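Local coordinates for protein 5-carboxymethyl-2-hydroxymuconate delta-isomerase (Mycobacterium smegmatis, PDB 4PFZ) that probably acts as a metal-binding isomerase or acetylpyruvate hydrolase of the fumarylacetoacetate hydrolase family, at residues 7-12 against 47-52; 139-144 against 237-242. All coordinates share one frame; numbering follows the deposited sequence.

Interaction 1 (7-12 against 47-52); sequences ASPDGV and ADVRLL
Leu-52 sets its forked end against the start of segment 7-12, with both methyls on Ala-7 and one of them on Val-12 as well. CD2 reaches CB of Ala-7 at 4.0 Å, while CD1 lies alongside the Ala-7 backbone, 3.7 Å from its N, and goes on to meet Val-12, whose CG1 lies 3.9 Å from that same Leu-52 CD1. Chi1 of -52° sets CG of Leu-52 anti to its own carbonyl carbon and turns the branched end toward Ala-7; CD1 alone spans to Val-12 on the second strand of the hairpin. The side chains of Val-12 and Leu-52 meet at a slant, branch to branch.

Next to this apolar cluster runs the backbone pairing. Ala-7 and Arg-50 form an antiparallel hydrogen-bonded pair: Ala-7 N gives a nearly straight bond to Arg-50 O at 2.8 Å, in the carbonyl plane, and the return bond from Arg-50 N to Ala-7 O is weak at 3.3 Å. CB of both residues points to the same sheet face, but the extended arginine then leads away from the hairpin. Strand 50-51 is thus added along the edge of the beta hairpin made by strands 2-8 and 11-18, within the family's N-terminal region, and Leu-52 carries the pairing on through a backbone bond to Arg-5.

Toward the hairpin's tip, Val-49 lies opposite Ser-8. Its CB sits 3.5 Å from Ala-7 O, and its CG1, anti to the carbonyl carbon, is 4.0 Å from Ser-8 CA and more loosely placed against Pro-9, whose CD is 4.4 Å from it. Pro-9 and Asp-10 form the two-residue reversal, with a weak bond from Gly-11 N back to Ser-8 O. Val-49 also touches Ile-6 and Trp-44.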
loop_
_atom_site.group_PDB
_atom_site.type_symbol
_atom_site.label_atom_id
_atom_site.label_comp_id
_atom_site.label_asym_id
_atom_site.label_seq_id
_atom_site.Cartn_x
_atom_site.Cartn_y
_atom_site.Cartn_z
ATOM N N ALA B 7 12.388 14.233 16.167
ATOM C CA ALA B 7 12.276 13.654 17.498
ATOM C C ALA B 7 12.967 14.571 18.492
ATOM O O ALA B 7 14.186 14.731 18.445
ATOM C CB ALA B 7 12.887 12.268 17.535
ATOM N N SER B 8 12.189 15.185 19.378
ATOM C CA SER B 8 12.745 16.101 20.374
ATOM C C SER B 8 12.810 15.410 21.739
ATOM O O SER B 8 12.301 14.296 21.898
ATOM C CB SER B 8 11.906 17.382 20.452
ATOM O OG SER B 8 10.610 17.124 20.956
ATOM N N PRO B 9 13.443 16.052 22.732
ATOM C CA PRO B 9 13.333 15.461 24.071
ATOM C C PRO B 9 11.905 15.552 24.607
ATOM O O PRO B 9 11.546 14.838 25.547
ATOM C CB PRO B 9 14.294 16.309 24.911
ATOM C CG PRO B 9 15.268 16.876 23.918
ATOM C CD PRO B 9 14.464 17.117 22.677
ATOM N N ASP B 10 11.107 16.436 24.006
ATOM C CA ASP B 10 9.710 16.622 24.388
ATOM C C ASP B 10 8.791 15.729 23.574
ATOM O O ASP B 10 7.600 15.625 23.865
ATOM C CB ASP B 10 9.291 18.084 24.208
ATOM N N GLY B 11 9.344 15.102 22.542
ATOM C CA GLY B 11 8.565 14.248 21.671
ATOM C C GLY B 11 8.725 14.547 20.188
ATOM O O GLY B 11 9.747 15.077 19.755
ATOM N N VAL B 12 7.705 14.202 19.406
ATOM C CA VAL B 12 7.742 14.382 17.956
ATOM C C VAL B 12 7.010 15.648 17.530
ATOM O O VAL B 12 5.894 15.912 17.981
ATOM C CB VAL B 12 7.112 13.184 17.218
ATOM C CG1 VAL B 12 7.125 13.414 15.707
ATOM C CG2 VAL B 12 7.829 11.895 17.575
ATOM N N ALA B 47 20.669 20.804 15.687
ATOM C CA ALA B 47 21.757 20.066 16.312
ATOM C C ALA B 47 21.271 19.186 17.459
ATOM O O ALA B 47 21.807 18.102 17.686
ATOM C CB ALA B 47 22.824 21.037 16.810
ATOM N N ASP B 48 20.251 19.659 18.169
ATOM C CA ASP B 48 19.771 18.993 19.374
ATOM C C ASP B 48 18.859 17.804 19.083
ATOM O O ASP B 48 18.795 16.851 19.862
ATOM C CB ASP B 48 19.031 19.998 20.258
ATOM N N VAL B 49 18.159 17.864 17.956
ATOM C CA VAL B 49 17.117 16.889 17.648
ATOM C C VAL B 49 17.473 15.996 16.459
ATOM O O VAL B 49 18.498 16.192 15.799
ATOM C CB VAL B 49 15.787 17.594 17.358
ATOM C CG1 VAL B 49 15.380 18.444 18.554
ATOM C CG2 VAL B 49 15.905 18.449 16.092
ATOM N N ARG B 50 16.618 15.015 16.186
ATOM C CA ARG B 50 16.879 14.055 15.122
ATOM C C ARG B 50 15.758 14.052 14.085
ATOM O O ARG B 50 14.581 13.956 14.429
ATOM C CB ARG B 50 17.082 12.648 15.710
ATOM C CG ARG B 50 18.292 12.593 16.647
ATOM C CD ARG B 50 18.696 11.187 17.066
ATOM N NE ARG B 50 19.832 11.242 17.992
ATOM C CZ ARG B 50 20.534 10.189 18.402
ATOM N NH1 ARG B 50 20.235 8.973 17.968
ATOM N NH2 ARG B 50 21.545 10.359 19.244
ATOM N N LEU B 51 16.138 14.186 12.816
ATOM C CA LEU B 51 15.180 14.146 11.708
ATOM C C LEU B 51 14.557 12.775 11.551
ATOM O O LEU B 51 15.258 11.773 11.505
ATOM C CB LEU B 51 15.866 14.552 10.402
ATOM C CG LEU B 51 16.247 16.024 10.341
ATOM C CD1 LEU B 51 17.320 16.301 9.282
ATOM C CD2 LEU B 51 14.995 16.829 10.064
ATOM N N LEU B 52 13.231 12.743 11.459
ATOM C CA LEU B 52 12.492 11.525 11.166
ATOM C C LEU B 52 12.072 11.535 9.703
ATOM O O LEU B 52 12.353 12.504 8.992
ATOM C CB LEU B 52 11.271 11.420 12.080
ATOM C CG LEU B 52 11.631 11.583 13.564
ATOM C CD1 LEU B 52 10.374 11.662 14.421
ATOM C CD2 LEU B 52 12.496 10.418 13.996
#

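Interaction 2 (139-144 against 237-242); sequences IGNDVS and DTVSIT
Ile-139 and Ile-241 face each other from two strands, side by side but running opposite ways, and meet through their short branches. CG2 of Ile-139 and CG2 of Ile-241 are 3.4 Å apart, closer than ordinary van der Waals contact. In both residues CG2 is anti to the backbone N (chi1 -49° in Ile-139, -56° in Ile-241), and the longer arms run off either way: CD1 of Ile-139 ends 3.6 Å from the carbonyl O of Ile-241, and CD1 of Ile-241 reaches back over Asn-141.

There the two side chains stand nearly perpendicular. The Ile-241 methyl lies against the carboxamide, with CD1 3.6 Å from Asn-141 CG and 3.5 Å from Asn-141 CB; it also brushes Gly-140, whose O is 3.6 Å from the same CD1. Beyond the amide's nitrogen end Val-239 stands squarely to it too, its CG1 4.0 Å from Asn-141 ND2. The polar end has its own fixing: OD1 of this buried asparagine accepts the backbone N-H of Glu-111 on neighbouring strand 108-118. Leu-182 and Thr-184 of strand 181-186 also touch Ile-241.

Asp-142, next along the chain, points the opposite way and salt-bridges Lys-87 and Lys-159, with Glu-111 close by; this charged cluster is consistent with the metal-dependent site expected of the family.

Strands 139-141 and 238-242 pass at 7.8 Å between axes and 143° between directions. Side chains carry the contact, methyls touching two backbone carbonyl oxygens, and the strands have no backbone pairing. Two beta layers packed face to face, one holding strand 134-145 and the other strand 238-243 in the middle of five, make up the beta-sandwich-like core of the fumarylacetoacetate hydrolase C-terminal fold.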
loop_
_atom_site.group_PDB
_atom_site.type_symbol
_atom_site.label_atom_id
_atom_site.label_comp_id
_atom_site.label_asym_id
_atom_site.label_seq_id
_atom_site.Cartn_x
_atom_site.Cartn_y
_atom_site.Cartn_z
ATOM N N ILE B 139 13.553 13.068 -0.719
ATOM C CA ILE B 139 14.418 12.067 -1.326
ATOM C C ILE B 139 13.979 10.700 -0.851
ATOM O O ILE B 139 13.545 10.546 0.283
ATOM C CB ILE B 139 15.905 12.288 -0.968
ATOM C CG1 ILE B 139 16.281 13.744 -1.217
ATOM C CG2 ILE B 139 16.787 11.367 -1.778
ATOM C CD1 ILE B 139 17.695 14.125 -0.749
ATOM N N GLY B 140 14.078 9.717 -1.733
ATOM C CA GLY B 140 13.721 8.360 -1.379
ATOM C C GLY B 140 14.768 7.370 -1.839
ATOM O O GLY B 140 15.590 7.664 -2.679
ATOM N N ASN B 141 14.726 6.170 -1.269
ATOM C CA ASN B 141 15.602 5.102 -1.704
ATOM C C ASN B 141 14.742 3.855 -1.903
ATOM O O ASN B 141 14.193 3.346 -0.931
ATOM C CB ASN B 141 16.688 4.900 -0.648
ATOM C CG ASN B 141 17.777 3.919 -1.073
ATOM O OD1 ASN B 141 17.670 3.226 -2.085
ATOM N ND2 ASN B 141 18.832 3.852 -0.269
ATOM N N ASP B 142 14.575 3.394 -3.147
ATOM C CA ASP B 142 13.691 2.243 -3.403
ATOM C C ASP B 142 14.541 0.982 -3.289
ATOM O O ASP B 142 14.945 0.390 -4.295
ATOM C CB ASP B 142 12.997 2.358 -4.774
ATOM C CG ASP B 142 12.145 1.128 -5.133
ATOM O OD1 ASP B 142 11.857 0.276 -4.253
ATOM O OD2 ASP B 142 11.752 1.018 -6.321
ATOM N N VAL B 143 14.859 0.633 -2.047
ATOM C CA VAL B 143 15.717 -0.518 -1.748
ATOM C C VAL B 143 15.040 -1.787 -2.261
ATOM O O VAL B 143 13.834 -1.992 -2.049
ATOM C CB VAL B 143 16.009 -0.644 -0.233
ATOM C CG1 VAL B 143 16.927 -1.810 0.036
ATOM C CG2 VAL B 143 16.654 0.637 0.294
ATOM N N SER B 144 15.815 -2.645 -2.917
ATOM C CA SER B 144 15.225 -3.709 -3.714
ATOM C C SER B 144 16.022 -5.000 -3.613
ATOM O O SER B 144 17.198 -5.021 -3.922
ATOM C CB SER B 144 15.126 -3.265 -5.185
ATOM O OG SER B 144 14.389 -2.053 -5.321
ATOM N N ASP B 237 27.875 -0.806 5.058
ATOM C CA ASP B 237 27.868 0.301 4.096
ATOM C C ASP B 237 27.094 1.507 4.609
ATOM O O ASP B 237 26.277 1.408 5.523
ATOM C CB ASP B 237 27.259 -0.111 2.755
ATOM C CG ASP B 237 28.151 -1.027 1.955
ATOM O OD1 ASP B 237 29.368 -1.100 2.249
ATOM O OD2 ASP B 237 27.620 -1.667 1.017
ATOM N N THR B 238 27.364 2.650 3.992
ATOM C CA THR B 238 26.552 3.838 4.175
ATOM C C THR B 238 26.127 4.293 2.784
ATOM O O THR B 238 26.960 4.395 1.883
ATOM C CB THR B 238 27.318 4.971 4.906
ATOM O OG1 THR B 238 27.860 4.483 6.142
ATOM C CG2 THR B 238 26.393 6.128 5.205
ATOM N N VAL B 239 24.830 4.520 2.600
ATOM C CA VAL B 239 24.313 5.004 1.328
ATOM C C VAL B 239 23.836 6.436 1.500
ATOM O O VAL B 239 23.065 6.724 2.413
ATOM C CB VAL B 239 23.141 4.156 0.801
ATOM C CG1 VAL B 239 22.775 4.567 -0.632
ATOM C CG2 VAL B 239 23.468 2.678 0.870
ATOM N N SER B 240 24.304 7.322 0.632
ATOM C CA SER B 240 23.906 8.721 0.678
ATOM C C SER B 240 23.367 9.195 -0.664
ATOM O O SER B 240 24.056 9.133 -1.680
ATOM C CB SER B 240 25.076 9.594 1.114
ATOM O OG SER B 240 25.317 9.423 2.498
ATOM N N ILE B 241 22.124 9.666 -0.656
ATOM C CA ILE B 241 21.483 10.151 -1.869
ATOM C C ILE B 241 21.286 11.651 -1.759
ATOM O O ILE B 241 20.674 12.138 -0.812
ATOM C CB ILE B 241 20.122 9.470 -2.115
ATOM C CG1 ILE B 241 20.297 7.948 -2.167
ATOM C CG2 ILE B 241 19.494 9.997 -3.406
ATOM C CD1 ILE B 241 19.050 7.180 -1.808
ATOM N N THR B 242 21.822 12.371 -2.730
ATOM C CA THR B 242 21.777 13.809 -2.709
ATOM C C THR B 242 20.953 14.320 -3.879
ATOM O O THR B 242 21.171 13.949 -5.033
ATOM C CB THR B 242 23.197 14.418 -2.757
ATOM O OG1 THR B 242 23.912 14.034 -1.575
ATOM C CG2 THR B 242 23.127 15.933 -2.818
#

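Overall arrangement
From the N terminus the chain first runs through strand 2-8, turns into strand 11-18, and after two further strands comes back at 47-52; interaction 1 closes this short loop within the N-terminal family region, near the surface. Interaction 2 opens only later and closes a much longer excursion, 92 residues including helices 146-152 and 203-213, between two strands of the C-terminal region. The two therefore lie in series, neither enclosing nor crossing the other, with centres 22 Å apart and nearest atoms about 9 Å apart. Strand 165-172 links them: it pairs with strand 2-8 of interaction 1 and with strand 134-145 of interaction 2.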